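PDB 2EWT: putative DNA-binding protein from Streptomyces coelicolor, which binds DNA, probably through its helix-turn-helix domain, and as BldD is a central regulator of aerial mycelium formation. Local coordinates for residues A15-T18 against S23-G26; T18-S23 against D60-P65; G33-V38 against V52-E57; V40-Y43 against D47-V50. All coordinates share one frame; numbering follows the deposited sequence.

Contact 1: A15-T18 against S23-G26; sequences AIRT and SLHG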
loop_
_atom_site.group_PDB
_atom_site.type_symbol
_atom_site.label_atom_id
_atom_site.label_comp_id
_atom_site.label_asym_id
_atom_site.label_seq_id
_atom_site.Cartn_x
_atom_site.Cartn_y
_atom_site.Cartn_z
ATOM N N ALA A 15 -4.868 15.228 4.604
ATOM C CA ALA A 15 -6.069 15.404 5.411
ATOM C C ALA A 15 -5.894 14.809 6.805
ATOM O O ALA A 15 -6.146 15.476 7.804
ATOM C CB ALA A 15 -7.270 14.767 4.712
ATOM N N ILE A 16 -5.452 13.557 6.876
ATOM C CA ILE A 16 -5.254 12.901 8.165
ATOM C C ILE A 16 -4.236 13.641 9.036
ATOM O O ILE A 16 -4.430 13.774 10.245
ATOM C CB ILE A 16 -4.827 11.423 7.975
ATOM C CG1 ILE A 16 -6.063 10.562 7.706
ATOM C CG2 ILE A 16 -4.102 10.911 9.211
ATOM C CD1 ILE A 16 -6.872 10.988 6.496
ATOM N N ARG A 17 -3.158 14.122 8.425
ATOM C CA ARG A 17 -2.139 14.860 9.168
ATOM C C ARG A 17 -2.729 16.120 9.793
ATOM O O ARG A 17 -2.633 16.325 11.001
ATOM C CB ARG A 17 -0.986 15.270 8.252
ATOM C CG ARG A 17 -0.038 16.277 8.891
ATOM C CD ARG A 17 1.163 16.568 8.007
ATOM N NE ARG A 17 0.819 17.241 6.754
ATOM C CZ ARG A 17 0.417 18.506 6.656
ATOM N NH1 ARG A 17 0.290 19.263 7.742
ATOM N NH2 ARG A 17 0.173 19.027 5.460
ATOM N N THR A 18 -3.328 16.960 8.954
ATOM C CA THR A 18 -3.924 18.213 9.407
ATOM C C THR A 18 -5.064 17.978 10.391
ATOM O O THR A 18 -5.230 18.732 11.350
ATOM C CB THR A 18 -4.455 19.039 8.216
ATOM O OG1 THR A 18 -5.389 18.254 7.463
ATOM C CG2 THR A 18 -3.305 19.465 7.308
ATOM N N SER A 23 1.455 20.053 11.665
ATOM C CA SER A 23 1.957 20.737 10.481
ATOM C C SER A 23 3.048 19.792 9.986
ATOM O O SER A 23 3.366 18.816 10.667
ATOM C CB SER A 23 2.583 22.084 10.858
ATOM O OG SER A 23 3.683 21.901 11.738
ATOM N N LEU A 24 3.627 20.060 8.819
ATOM C CA LEU A 24 4.692 19.190 8.335
ATOM C C LEU A 24 5.860 19.247 9.320
ATOM O O LEU A 24 6.523 18.239 9.573
ATOM C CB LEU A 24 5.138 19.613 6.931
ATOM C CG LEU A 24 4.133 19.276 5.823
ATOM C CD1 LEU A 24 4.603 19.867 4.500
ATOM C CD2 LEU A 24 3.976 17.759 5.713
ATOM N N HIS A 25 6.107 20.428 9.883
ATOM C CA HIS A 25 7.182 20.588 10.858
ATOM C C HIS A 25 6.834 19.737 12.080
ATOM O O HIS A 25 7.692 19.057 12.648
ATOM C CB HIS A 25 7.308 22.060 11.278
ATOM C CG HIS A 25 8.418 22.320 12.248
ATOM N ND1 HIS A 25 8.423 23.407 13.097
ATOM C CD2 HIS A 25 9.567 21.649 12.493
ATOM C CE1 HIS A 25 9.525 23.391 13.824
ATOM N NE2 HIS A 25 10.238 22.336 13.477
ATOM N N GLY A 26 5.563 19.780 12.471
ATOM C CA GLY A 26 5.108 19.011 13.617
ATOM C C GLY A 26 5.356 17.525 13.446
ATOM O O GLY A 26 5.703 16.829 14.405
#

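Contact 2: T18-S23 against D60-P65; sequences TQQGLS and DFYGVP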
loop_
_atom_site.group_PDB
_atom_site.type_symbol
_atom_site.label_atom_id
_atom_site.label_comp_id
_atom_site.label_asym_id
_atom_site.label_seq_id
_atom_site.Cartn_x
_atom_site.Cartn_y
_atom_site.Cartn_z
ATOM N N THR A 18 -3.328 16.960 8.954
ATOM C CA THR A 18 -3.924 18.213 9.407
ATOM C C THR A 18 -5.064 17.978 10.391
ATOM O O THR A 18 -5.230 18.732 11.350
ATOM C CB THR A 18 -4.455 19.039 8.216
ATOM O OG1 THR A 18 -5.389 18.254 7.463
ATOM C CG2 THR A 18 -3.305 19.465 7.308
ATOM N N GLN A 19 -5.839 16.925 10.155
ATOM C CA GLN A 19 -6.967 16.598 11.022
ATOM C C GLN A 19 -6.588 16.442 12.486
ATOM O O GLN A 19 -7.387 16.751 13.372
ATOM C CB GLN A 19 -7.657 15.323 10.536
ATOM C CG GLN A 19 -8.706 15.569 9.473
ATOM C CD GLN A 19 -9.340 14.288 8.978
ATOM O OE1 GLN A 19 -9.616 13.377 9.759
ATOM N NE2 GLN A 19 -9.588 14.216 7.677
ATOM N N GLN A 20 -5.382 15.956 12.750
ATOM C CA GLN A 20 -4.950 15.793 14.128
ATOM C C GLN A 20 -4.048 16.936 14.583
ATOM O O GLN A 20 -3.261 16.792 15.517
ATOM C CB GLN A 20 -4.256 14.447 14.318
ATOM C CG GLN A 20 -3.011 14.238 13.493
ATOM C CD GLN A 20 -2.571 12.792 13.516
ATOM O OE1 GLN A 20 -3.219 11.925 12.928
ATOM N NE2 GLN A 20 -1.474 12.519 14.208
ATOM N N GLY A 21 -4.173 18.069 13.897
ATOM C CA GLY A 21 -3.424 19.267 14.245
ATOM C C GLY A 21 -1.919 19.308 14.065
ATOM O O GLY A 21 -1.239 20.062 14.761
ATOM N N LEU A 22 -1.389 18.520 13.137
ATOM C CA LEU A 22 0.049 18.507 12.901
ATOM C C LEU A 22 0.423 19.215 11.601
ATOM O O LEU A 22 -0.220 19.022 10.574
ATOM C CB LEU A 22 0.561 17.063 12.833
ATOM C CG LEU A 22 0.547 16.217 14.106
ATOM C CD1 LEU A 22 0.996 14.798 13.777
ATOM C CD2 LEU A 22 1.467 16.839 15.146
ATOM N N SER A 23 1.455 20.053 11.665
ATOM C CA SER A 23 1.957 20.737 10.481
ATOM C C SER A 23 3.048 19.792 9.986
ATOM O O SER A 23 3.366 18.816 10.667
ATOM C CB SER A 23 2.583 22.084 10.858
ATOM O OG SER A 23 3.683 21.901 11.738
ATOM N N ASP A 60 0.361 3.999 10.987
ATOM C CA ASP A 60 0.637 3.721 12.394
ATOM C C ASP A 60 1.012 5.008 13.112
ATOM O O ASP A 60 0.528 5.284 14.212
ATOM C CB ASP A 60 1.780 2.711 12.514
ATOM C CG ASP A 60 1.373 1.315 12.087
ATOM O OD1 ASP A 60 0.364 1.186 11.363
ATOM O OD2 ASP A 60 2.063 0.348 12.466
ATOM N N PHE A 61 1.879 5.793 12.482
ATOM C CA PHE A 61 2.318 7.060 13.051
ATOM C C PHE A 61 1.134 7.977 13.337
ATOM O O PHE A 61 1.039 8.566 14.415
ATOM C CB PHE A 61 3.284 7.759 12.093
ATOM C CG PHE A 61 3.688 9.138 12.541
ATOM C CD1 PHE A 61 4.526 9.311 13.640
ATOM C CD2 PHE A 61 3.209 10.261 11.878
ATOM C CE1 PHE A 61 4.883 10.589 14.073
ATOM C CE2 PHE A 61 3.560 11.543 12.301
ATOM C CZ PHE A 61 4.398 11.705 13.402
ATOM N N TYR A 62 0.233 8.096 12.367
ATOM C CA TYR A 62 -0.937 8.944 12.519
ATOM C C TYR A 62 -2.023 8.313 13.383
ATOM O O TYR A 62 -2.989 8.978 13.753
ATOM C CB TYR A 62 -1.499 9.312 11.147
ATOM C CG TYR A 62 -0.629 10.293 10.384
ATOM C CD1 TYR A 62 -0.218 11.489 10.973
ATOM C CD2 TYR A 62 -0.228 10.032 9.074
ATOM C CE1 TYR A 62 0.572 12.407 10.280
ATOM C CE2 TYR A 62 0.566 10.945 8.367
ATOM C CZ TYR A 62 0.961 12.129 8.978
ATOM O OH TYR A 62 1.734 13.034 8.286
ATOM N N GLY A 63 -1.861 7.032 13.699
ATOM C CA GLY A 63 -2.834 6.344 14.532
ATOM C C GLY A 63 -4.148 6.031 13.840
ATOM O O GLY A 63 -5.202 6.005 14.478
ATOM N N VAL A 64 -4.093 5.792 12.533
ATOM C CA VAL A 64 -5.293 5.476 11.765
ATOM C C VAL A 64 -5.081 4.210 10.940
ATOM O O VAL A 64 -3.948 3.839 10.638
ATOM C CB VAL A 64 -5.659 6.616 10.786
ATOM C CG1 VAL A 64 -5.848 7.918 11.545
ATOM C CG2 VAL A 64 -4.578 6.760 9.726
ATOM N N PRO A 65 -6.174 3.521 10.580
ATOM C CA PRO A 65 -6.064 2.297 9.779
ATOM C C PRO A 65 -5.621 2.669 8.364
ATOM O O PRO A 65 -5.949 3.749 7.877
ATOM C CB PRO A 65 -7.487 1.741 9.801
ATOM C CG PRO A 65 -8.044 2.266 11.094
ATOM C CD PRO A 65 -7.546 3.687 11.090
#

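Contact 3: G33-V38 against V52-E57; sequences GRWKAV and VQRLAE. With SO4 (sulfate ion), chain C.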
loop_
_atom_site.group_PDB
_atom_site.type_symbol
_atom_site.label_atom_id
_atom_site.label_comp_id
_atom_site.label_asym_id
_atom_site.label_seq_id
_atom_site.Cartn_x
_atom_site.Cartn_y
_atom_site.Cartn_z
ATOM N N GLY A 33 12.360 13.205 13.627
ATOM C CA GLY A 33 13.079 13.331 12.372
ATOM C C GLY A 33 12.959 12.167 11.402
ATOM O O GLY A 33 13.505 12.221 10.300
ATOM N N ARG A 34 12.249 11.114 11.785
ATOM C CA ARG A 34 12.112 9.965 10.894
ATOM C C ARG A 34 11.349 10.354 9.635
ATOM O O ARG A 34 11.717 9.956 8.531
ATOM C CB ARG A 34 11.387 8.817 11.591
ATOM C CG ARG A 34 11.394 7.538 10.772
ATOM C CD ARG A 34 10.630 6.427 11.459
ATOM N NE ARG A 34 10.762 5.168 10.733
ATOM C CZ ARG A 34 10.023 4.090 10.970
ATOM N NH1 ARG A 34 9.093 4.118 11.915
ATOM N NH2 ARG A 34 10.211 2.987 10.262
ATOM N N TRP A 35 10.291 11.136 9.816
ATOM C CA TRP A 35 9.461 11.596 8.706
ATOM C C TRP A 35 9.747 13.077 8.470
ATOM O O TRP A 35 9.186 13.945 9.144
ATOM C CB TRP A 35 7.983 11.393 9.042
ATOM C CG TRP A 35 7.657 9.995 9.489
ATOM C CD1 TRP A 35 6.926 9.642 10.583
ATOM C CD2 TRP A 35 8.071 8.768 8.871
ATOM N NE1 TRP A 35 6.862 8.275 10.694
ATOM C CE2 TRP A 35 7.556 7.712 9.654
ATOM C CE3 TRP A 35 8.831 8.458 7.732
ATOM C CZ2 TRP A 35 7.775 6.365 9.338
ATOM C CZ3 TRP A 35 9.049 7.116 7.417
ATOM C CH2 TRP A 35 8.520 6.088 8.221
ATOM N N LYS A 36 10.628 13.355 7.515
ATOM C CA LYS A 36 11.009 14.726 7.190
ATOM C C LYS A 36 9.886 15.492 6.499
ATOM O O LYS A 36 9.176 14.949 5.655
ATOM C CB LYS A 36 12.253 14.733 6.294
ATOM C CG LYS A 36 13.527 14.219 6.954
ATOM C CD LYS A 36 14.021 15.163 8.041
ATOM C CE LYS A 36 15.436 14.803 8.490
ATOM N NZ LYS A 36 15.535 13.405 8.993
ATOM N N ALA A 37 9.743 16.763 6.857
ATOM C CA ALA A 37 8.710 17.623 6.283
ATOM C C ALA A 37 8.739 17.665 4.757
ATOM O O ALA A 37 7.696 17.618 4.109
ATOM C CB ALA A 37 8.849 19.040 6.844
ATOM N N VAL A 38 9.936 17.760 4.185
ATOM C CA VAL A 38 10.078 17.821 2.733
ATOM C C VAL A 38 9.628 16.521 2.068
ATOM O O VAL A 38 8.992 16.544 1.016
ATOM C CB VAL A 38 11.547 18.122 2.336
ATOM C CG1 VAL A 38 11.721 18.019 0.830
ATOM C CG2 VAL A 38 11.927 19.519 2.811
ATOM N N VAL A 52 4.008 0.549 -0.114
ATOM C CA VAL A 52 3.049 -0.031 0.816
ATOM C C VAL A 52 3.643 0.015 2.228
ATOM O O VAL A 52 2.973 0.399 3.185
ATOM C CB VAL A 52 2.730 -1.499 0.461
ATOM C CG1 VAL A 52 1.901 -2.132 1.568
ATOM C CG2 VAL A 52 1.965 -1.560 -0.860
ATOM N N GLN A 53 4.907 -0.373 2.351
ATOM C CA GLN A 53 5.567 -0.373 3.658
ATOM C C GLN A 53 5.540 1.021 4.284
ATOM O O GLN A 53 5.218 1.173 5.464
ATOM C CB GLN A 53 7.009 -0.878 3.520
ATOM C CG GLN A 53 7.798 -0.909 4.825
ATOM C CD GLN A 53 9.138 -1.605 4.677
ATOM O OE1 GLN A 53 9.797 -1.493 3.647
ATOM N NE2 GLN A 53 9.554 -2.319 5.717
ATOM N N ARG A 54 5.853 2.039 3.487
ATOM C CA ARG A 54 5.853 3.416 3.977
ATOM C C ARG A 54 4.439 3.843 4.370
ATOM O O ARG A 54 4.242 4.494 5.397
ATOM C CB ARG A 54 6.390 4.369 2.902
ATOM C CG ARG A 54 6.733 5.760 3.424
ATOM C CD ARG A 54 7.948 5.711 4.346
ATOM N NE ARG A 54 9.170 5.378 3.615
ATOM C CZ ARG A 54 10.326 5.056 4.188
ATOM N NH1 ARG A 54 10.430 5.017 5.509
ATOM N NH2 ARG A 54 11.385 4.778 3.438
ATOM N N LEU A 55 3.450 3.485 3.552
ATOM C CA LEU A 55 2.069 3.850 3.864
ATOM C C LEU A 55 1.645 3.242 5.198
ATOM O O LEU A 55 0.994 3.899 6.012
ATOM C CB LEU A 55 1.115 3.383 2.762
ATOM C CG LEU A 55 -0.338 3.842 2.948
ATOM C CD1 LEU A 55 -0.385 5.364 2.982
ATOM C CD2 LEU A 55 -1.209 3.305 1.824
ATOM N N ALA A 56 2.012 1.983 5.417
ATOM C CA ALA A 56 1.670 1.300 6.658
ATOM C C ALA A 56 2.349 1.976 7.847
ATOM O O ALA A 56 1.757 2.100 8.918
ATOM C CB ALA A 56 2.084 -0.168 6.582
ATOM N N GLU A 57 3.590 2.413 7.655
ATOM C CA GLU A 57 4.334 3.074 8.724
ATOM C C GLU A 57 3.702 4.423 9.057
ATOM O O GLU A 57 3.609 4.803 10.225
ATOM C CB GLU A 57 5.801 3.257 8.314
ATOM C CG GLU A 57 6.475 1.946 7.910
ATOM C CD GLU A 57 7.889 2.119 7.384
ATOM O OE1 GLU A 57 8.141 3.083 6.628
ATOM O OE2 GLU A 57 8.746 1.272 7.711
HETATM S S SO4 C . 11.229 6.480 0.518
HETATM O O1 SO4 C . 10.603 7.423 -0.428
HETATM O O2 SO4 C . 12.617 6.209 0.098
HETATM O O3 SO4 C . 11.239 7.074 1.869
HETATM O O4 SO4 C . 10.464 5.219 0.537
#

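Contact 4: V40-Y43 against D47-V50; sequences VGSY and DRAV. With SO4 (sulfate ion), chain C.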
loop_
_atom_site.group_PDB
_atom_site.type_symbol
_atom_site.label_atom_id
_atom_site.label_comp_id
_atom_site.label_asym_id
_atom_site.label_seq_id
_atom_site.Cartn_x
_atom_site.Cartn_y
_atom_site.Cartn_z
ATOM N N VAL A 40 7.510 14.110 3.449
ATOM C CA VAL A 40 6.076 13.924 3.650
ATOM C C VAL A 40 5.326 14.852 2.700
ATOM O O VAL A 40 4.307 14.473 2.128
ATOM C CB VAL A 40 5.667 14.226 5.104
ATOM C CG1 VAL A 40 4.157 14.109 5.255
ATOM C CG2 VAL A 40 6.361 13.244 6.046
ATOM N N GLY A 41 5.843 16.066 2.525
ATOM C CA GLY A 41 5.212 16.999 1.610
ATOM C C GLY A 41 5.166 16.416 0.206
ATOM O O GLY A 41 4.134 16.479 -0.473
ATOM N N SER A 42 6.276 15.836 -0.239
ATOM C CA SER A 42 6.319 15.256 -1.577
ATOM C C SER A 42 5.316 14.111 -1.711
ATOM O O SER A 42 4.728 13.930 -2.777
ATOM C CB SER A 42 7.738 14.785 -1.932
ATOM O OG SER A 42 8.199 13.764 -1.071
ATOM N N TYR A 43 5.104 13.351 -0.637
ATOM C CA TYR A 43 4.131 12.259 -0.679
ATOM C C TYR A 43 2.738 12.863 -0.837
ATOM O O TYR A 43 1.917 12.374 -1.613
ATOM C CB TYR A 43 4.115 11.434 0.619
ATOM C CG TYR A 43 5.366 10.656 0.973
ATOM C CD1 TYR A 43 6.178 10.089 -0.012
ATOM C CD2 TYR A 43 5.697 10.428 2.310
ATOM C CE1 TYR A 43 7.290 9.309 0.332
ATOM C CE2 TYR A 43 6.805 9.652 2.663
ATOM C CZ TYR A 43 7.595 9.096 1.669
ATOM O OH TYR A 43 8.689 8.337 2.017
ATOM N N ASP A 47 4.256 13.702 -5.656
ATOM C CA ASP A 47 5.485 13.900 -6.424
ATOM C C ASP A 47 6.521 12.809 -6.158
ATOM O O ASP A 47 7.477 12.650 -6.919
ATOM C CB ASP A 47 6.093 15.264 -6.087
ATOM C CG ASP A 47 5.280 16.421 -6.635
ATOM O OD1 ASP A 47 5.541 17.572 -6.222
ATOM O OD2 ASP A 47 4.390 16.189 -7.482
ATOM N N ARG A 48 6.329 12.070 -5.070
ATOM C CA ARG A 48 7.236 10.990 -4.691
ATOM C C ARG A 48 6.426 9.744 -4.357
ATOM O O ARG A 48 5.410 9.823 -3.670
ATOM C CB ARG A 48 8.072 11.419 -3.483
ATOM C CG ARG A 48 9.066 10.380 -2.992
ATOM C CD ARG A 48 9.992 11.000 -1.959
ATOM N NE ARG A 48 10.954 10.047 -1.415
ATOM C CZ ARG A 48 11.944 10.380 -0.591
ATOM N NH1 ARG A 48 12.101 11.644 -0.220
ATOM N NH2 ARG A 48 12.773 9.451 -0.133
ATOM N N ALA A 49 6.881 8.593 -4.844
ATOM C CA ALA A 49 6.177 7.335 -4.607
ATOM C C ALA A 49 6.107 6.902 -3.147
ATOM O O ALA A 49 7.111 6.896 -2.435
ATOM C CB ALA A 49 6.812 6.223 -5.437
ATOM N N VAL A 50 4.905 6.539 -2.710
ATOM C CA VAL A 50 4.674 6.061 -1.353
ATOM C C VAL A 50 4.534 4.541 -1.461
ATOM O O VAL A 50 3.583 4.055 -2.067
ATOM C CB VAL A 50 3.355 6.631 -0.768
ATOM C CG1 VAL A 50 3.061 5.990 0.582
ATOM C CG2 VAL A 50 3.454 8.138 -0.621
HETATM S S SO4 C . 11.229 6.480 0.518
HETATM O O1 SO4 C . 10.603 7.423 -0.428
HETATM O O2 SO4 C . 12.617 6.209 0.098
HETATM O O3 SO4 C . 11.239 7.074 1.869
HETATM O O4 SO4 C . 10.464 5.219 0.537
HETATM O O HOH W 1 11.095 14.270 -1.352
#

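Contact 1: A15-T18 against S23-G26
Arg17, near the C-terminal end of helix 3-19, lays its guanidinium under Leu24, the opening residue of helix 24-30. Helix 24-30 is the first of the two helices of the helix-turn-helix unit, so the contact fastens that unit to the helix before it. The packed part is one arginine against one leucine, whose side chains cross at roughly a right angle. CG of Leu24 stands 3.8 Å above the guanidinium plane, over its centre, and its CD2 branch comes down to 3.4 Å from Arg17 NE. With CG anti to the backbone N (chi1 168°) and a bend at chi3 (66°), the arginine chain runs out from its helix and then folds, which turns a face of the flat group to the leucine. Its N-H groups work elsewhere: NE forms a salt bridge with Glu44, and NH1 donates to Leu22 O. The flat group is thus held by polar partners while a methyl lies over it, and its rotation is probably restricted. The side near Ser23 is looser. Here NH1 passes 3.5 Å from Ser23 CA, an oblique approach without a hydrogen bond, and the serine side chain, in an exposed position, has its CB directed away from helix 3-19. That side chain is used as the N-cap of helix 24-30, where Gly26 N donates to Ser23 OG at 2.9 Å with an N-H...O angle of 154°.

Contact 2: T18-S23 against D60-P65
A Schellman motif ends helix 52-62, and the last turn before it, carrying Phe61 and Tyr62, meets Gln20 and Leu22 from the turn that follows helix 3-19. Gly63 supplies the positive phi (73°) of the motif, and its N donates to Asp60 O at 3.0 Å. The opposing turn also closes on a glycine, where Gly21 N donates to Thr18 O at 2.8 Å. The nearest backbones are those of Gln20 and Tyr62, with CA atoms 8.1 Å apart, so side chains fill the space between. CG of Gln20 sits between its backbone N and carbonyl carbon (chi1 61°) and the chain then extends straight, which carries the amide to the Tyr62 ring. Gln20 CD lies 3.7 Å from Tyr62 CD1, and the amide and ring planes stand 84° apart, so the two groups are nearly perpendicular rather than stacked. Farther along, Leu22 CD1 approaches the ring edge close to its plane, 4.3 Å from Tyr62 CE1. The same methyl meets Phe61 obliquely, with CE2 at 4.4 Å, and so touches both aromatic residues at looser apolar distances. Were Gln20 cut back to an alanine, the side of the Tyr62 ring at CD1 would probably lose its packing partner and border a gap. Tyr62 packs further on Ile16 and Arg17 of helix 3-19, while Phe61 reaches Val27 and Lys30 of helix 24-30 and sets its ring edge-to-face with Trp35, placing the contact where three helices converge.

Contact 3: G33-V38 against V52-E57
Trp35 pushes the outer edge of its six-membered ring against Arg54 and Glu57 of helix 52-62. CZ3 lies 3.2 Å from Arg54 NH1, at the ring edge near its plane; with ring and guanidinium planes 77° apart, this is no face-on cation-pi stack. CH2 is 3.4 Å from Glu57 OE1, also at the edge. Over one face of the indole, Arg34 CG sits above the centre, and the extended arginine chain then delivers NH2 to Glu57 OE2 at 3.4 Å, a salt bridge. The other carboxylate oxygen, OE1, pairs with Arg54 NH1 at 3.2 Å. Glu57 stands between two arginines in a salt-bridge network, and its charge probably eases the proximity of Arg34 NH2 and Arg54 NH1, 5.2 Å apart. The Arg54 chain bends at chi2 and chi3, both near 68°, folding its guanidinium back between the indole edge and a sulfate, probably from the crystallisation liquor. Arg54 NH2 comes within 2.8 Å of SO4 O3 and donates to SO4 O4 at 3.1 Å; NE reaches O4 weakly. Behind, Trp35 packs on Val27 of helix 24-30 and Val40 of helix 37-45, while Val52, Gln53, Leu55 and Ala56 on helix 52-62 contact the second subunit.

Contact 4: V40-Y43 against D47-V50
The backbone folds back after helix 37-45 so that Ser42 O receives Asp47 N at 2.9 Å and, more weakly, Arg48 N at 3.4 Å. This double use of one carbonyl brings Arg48 over the serine, whose OG lies 3.4 Å from Arg48 CB. A water donates to Ser42 OG and accepts from Arg48 NH1, bridging the two side chains, while OG is also bonded to Val39 O within the helix. Asp47 turns its carboxylate to Arg45 in a salt bridge. Helix 37-45 is the second helix of the helix-turn-helix unit and, as in relatives, probably the one that reads DNA; the loop 47-50 leads from it to helix 52-62. Near the end of this helix Tyr43 packs CD1 at 3.4 Å from Val50 CG2, which approaches the ring obliquely, and Arg48 O lies at the ring edge near its plane. CG of Arg48 is anti to the backbone N (chi1 -180°) and the chain stays extended as far as NE, taking the guanidinium past Tyr43 to a sulfate. NE lies 2.8 Å from SO4 O1 and NH2 contacts O1 and O2, all in weak hydrogen bonds, and Arg54 holds the same ion. Two arginines gathered round one sulfate beside the presumed recognition helix are consistent with a place for a DNA phosphate. Tyr43 OH is 2.8 Å from SO4 O3. With a valine in place of Tyr43, Val50 CG2 is likely to face a gap, and the sulfate to be left without its hydroxyl neighbour.

From the N terminus, helix 3-19 runs into contact 1, which closes the short turn to helix 24-30. Contact 2 starts from the same part of the chain, sharing Thr18 and Ser23, but closes a far longer loop, bringing the end of helix 52-62 back to the end of helix 3-19. Within that loop lies contact 3, joining the approach to helix 37-45 with helix 52-62, and contact 4 nests inside contact 3. Contacts 1 and 3 follow in series. Leu24 on Val40 joins contact 1 to contact 4, Trp35 on Phe61 joins contact 3 to contact 2, and one sulfate is shared by contacts 3 and 4.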